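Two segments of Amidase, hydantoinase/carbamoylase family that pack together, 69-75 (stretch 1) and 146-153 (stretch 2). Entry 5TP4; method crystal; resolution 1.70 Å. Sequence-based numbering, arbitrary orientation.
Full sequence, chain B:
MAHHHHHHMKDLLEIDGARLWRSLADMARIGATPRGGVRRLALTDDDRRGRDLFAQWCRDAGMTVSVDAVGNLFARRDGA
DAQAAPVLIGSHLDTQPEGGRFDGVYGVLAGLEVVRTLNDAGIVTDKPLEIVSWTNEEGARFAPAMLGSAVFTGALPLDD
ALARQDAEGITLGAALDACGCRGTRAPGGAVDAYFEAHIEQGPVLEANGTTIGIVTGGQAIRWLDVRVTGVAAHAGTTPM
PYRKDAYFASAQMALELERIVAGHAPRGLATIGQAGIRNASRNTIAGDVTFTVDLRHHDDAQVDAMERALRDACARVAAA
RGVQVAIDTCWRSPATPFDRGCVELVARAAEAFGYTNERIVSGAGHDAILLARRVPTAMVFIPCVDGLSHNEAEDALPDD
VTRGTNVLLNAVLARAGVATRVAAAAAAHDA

Stretch 1 69-75: AVGNLFA
Stretch 2, residues 146-153: MLGSAVFT

Stretch 1 begins as loop or turn and ends as a strand. Ala-69 (phi/psi -70/-7) and Val-70 (-118/17) lead to Gly-71 at 85/2, where a CB would be jammed against the preceding carbonyl O, so glycine suits the position. Asn-72 (-62/133) then opens into the strand of Leu-73, Phe-74 and Ala-75, with phi from -106 to -118 and psi from 117 to 134. In stretch 2, Met-146 (56/37) is the N-cap residue of a helix that starts at Leu-147, with phi/psi near -65/-42 through Phe-152. Met-146 O accepts the first helical bond, from Ala-150 N at 2.8 Å. The stretches come closest in register at Asn-72 and Gly-148, whose CA atoms lie 6.1 Å apart.

Asn-72 provides the polar link. With chi1 -67° (m) and chi2 -41°, Asn-72 ND2 donates a hydrogen bond to Gly-148 O at 3.1 Å, with an angle of 158° at the hydrogen. Gly-148 O also accepts the helical bond from Phe-152 N at 3.0 Å, so the amide joins the helix without displacing its backbone bond. Asn-72 OD1 is satisfied elsewhere in the structure. Glycine fits at 148 because an ideal CB would point toward stretch 1 and lie 2.3 Å from Asn-72 OD1, a clash.

Apolar contacts complete the packing. Val-70, chi1 76° (p), places CG2 3.8 Å from Leu-147 CD2 and CG1 4.1 Å from Val-151 CG1; its branched side chain thus meets residues one helical turn apart. Leu-147 (t, t) starts sideways, but its end comes nearer, whereas Val-151 (t) points toward stretch 1. Further along, Phe-74 (m, chi2 89°) and Phe-152 (t, chi2 91°) point toward each other's stretch, with Phe-74 CZ 3.9 Å from Phe-152 CE1 in an oblique ring contact. Their long aromatic side chains let strand and helix make this apolar contact well out from their backbones.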

# COMPACT_ATOMS: atom_id res chain seq x y z
N ALA B 69 39.19 18.88 0.63
CA ALA B 69 38.92 18.59 -0.78
C ALA B 69 37.50 18.11 -1.06
O ALA B 69 37.13 18.01 -2.24
CB ALA B 69 39.92 17.55 -1.31
N VAL B 70 36.69 17.87 -0.03
CA VAL B 70 35.28 17.56 -0.23
C VAL B 70 34.38 18.62 0.43
O VAL B 70 33.17 18.42 0.60
CB VAL B 70 34.95 16.12 0.23
CG1 VAL B 70 34.85 16.01 1.75
CG2 VAL B 70 33.67 15.61 -0.44
N GLY B 71 34.95 19.78 0.76
CA GLY B 71 34.12 20.86 1.27
C GLY B 71 33.86 20.82 2.76
O GLY B 71 33.11 21.68 3.25
N ASN B 72 34.41 19.86 3.49
CA ASN B 72 34.21 19.87 4.94
C ASN B 72 34.81 21.16 5.48
O ASN B 72 35.92 21.54 5.08
CB ASN B 72 34.86 18.66 5.61
CG ASN B 72 34.20 17.33 5.24
OD1 ASN B 72 32.98 17.22 5.16
ND2 ASN B 72 35.03 16.30 5.05
N LEU B 73 34.07 21.86 6.33
CA LEU B 73 34.40 23.22 6.76
C LEU B 73 34.91 23.17 8.20
O LEU B 73 34.17 22.78 9.10
CB LEU B 73 33.16 24.12 6.66
CG LEU B 73 33.25 25.63 6.95
CD1 LEU B 73 34.34 26.34 6.12
CD2 LEU B 73 31.90 26.26 6.65
N PHE B 74 36.17 23.57 8.40
CA PHE B 74 36.85 23.48 9.69
C PHE B 74 37.25 24.85 10.21
O PHE B 74 37.89 25.62 9.49
CB PHE B 74 38.14 22.67 9.57
CG PHE B 74 37.89 21.22 9.31
CD1 PHE B 74 37.77 20.76 8.00
CD2 PHE B 74 37.76 20.33 10.36
CE1 PHE B 74 37.53 19.42 7.76
CE2 PHE B 74 37.53 18.97 10.12
CZ PHE B 74 37.40 18.53 8.82
N ALA B 75 36.94 25.12 11.46
CA ALA B 75 37.42 26.32 12.14
C ALA B 75 38.35 25.88 13.27
O ALA B 75 38.02 24.97 14.03
CB ALA B 75 36.26 27.15 12.70
N MET B 146 25.76 11.55 5.26
CA MET B 146 27.05 11.60 5.97
C MET B 146 28.20 11.46 4.99
O MET B 146 29.22 10.83 5.29
CB MET B 146 27.15 10.54 7.06
CG MET B 146 26.45 10.88 8.38
SD MET B 146 24.70 10.44 8.45
CE MET B 146 24.81 8.67 8.49
N LEU B 147 28.04 12.06 3.80
CA LEU B 147 29.04 11.93 2.75
C LEU B 147 30.38 12.53 3.18
O LEU B 147 31.43 11.91 3.03
CB LEU B 147 28.51 12.61 1.48
CG LEU B 147 29.38 12.58 0.22
CD1 LEU B 147 28.49 12.77 -1.03
CD2 LEU B 147 30.48 13.66 0.27
N GLY B 148 30.35 13.75 3.72
CA GLY B 148 31.59 14.42 4.09
C GLY B 148 32.34 13.70 5.20
O GLY B 148 33.56 13.55 5.14
N SER B 149 31.63 13.27 6.24
CA SER B 149 32.32 12.55 7.31
C SER B 149 32.74 11.15 6.86
O SER B 149 33.79 10.67 7.28
CB SER B 149 31.44 12.47 8.57
OG SER B 149 30.16 11.94 8.25
N ALA B 150 31.95 10.50 5.99
CA ALA B 150 32.41 9.22 5.42
C ALA B 150 33.72 9.39 4.64
O ALA B 150 34.59 8.51 4.69
CB ALA B 150 31.33 8.62 4.51
N VAL B 151 33.87 10.49 3.89
CA VAL B 151 35.13 10.71 3.18
C VAL B 151 36.25 11.00 4.18
O VAL B 151 37.35 10.46 4.06
CB VAL B 151 35.00 11.84 2.14
CG1 VAL B 151 36.37 12.18 1.49
CG2 VAL B 151 34.03 11.41 1.04
N PHE B 152 35.97 11.83 5.19
CA PHE B 152 36.97 12.11 6.23
C PHE B 152 37.49 10.84 6.90
O PHE B 152 38.70 10.71 7.14
CB PHE B 152 36.36 13.06 7.27
CG PHE B 152 37.33 13.46 8.34
CD1 PHE B 152 38.10 14.59 8.20
CD2 PHE B 152 37.42 12.72 9.53
CE1 PHE B 152 38.99 14.98 9.22
CE2 PHE B 152 38.30 13.11 10.55
CZ PHE B 152 39.07 14.22 10.39
N THR B 153 36.60 9.90 7.22
CA THR B 153 37.02 8.69 7.92
C THR B 153 37.55 7.60 6.99
O THR B 153 37.99 6.56 7.47
CB THR B 153 35.87 8.11 8.76
OG1 THR B 153 34.79 7.69 7.91
CG2 THR B 153 35.38 9.14 9.77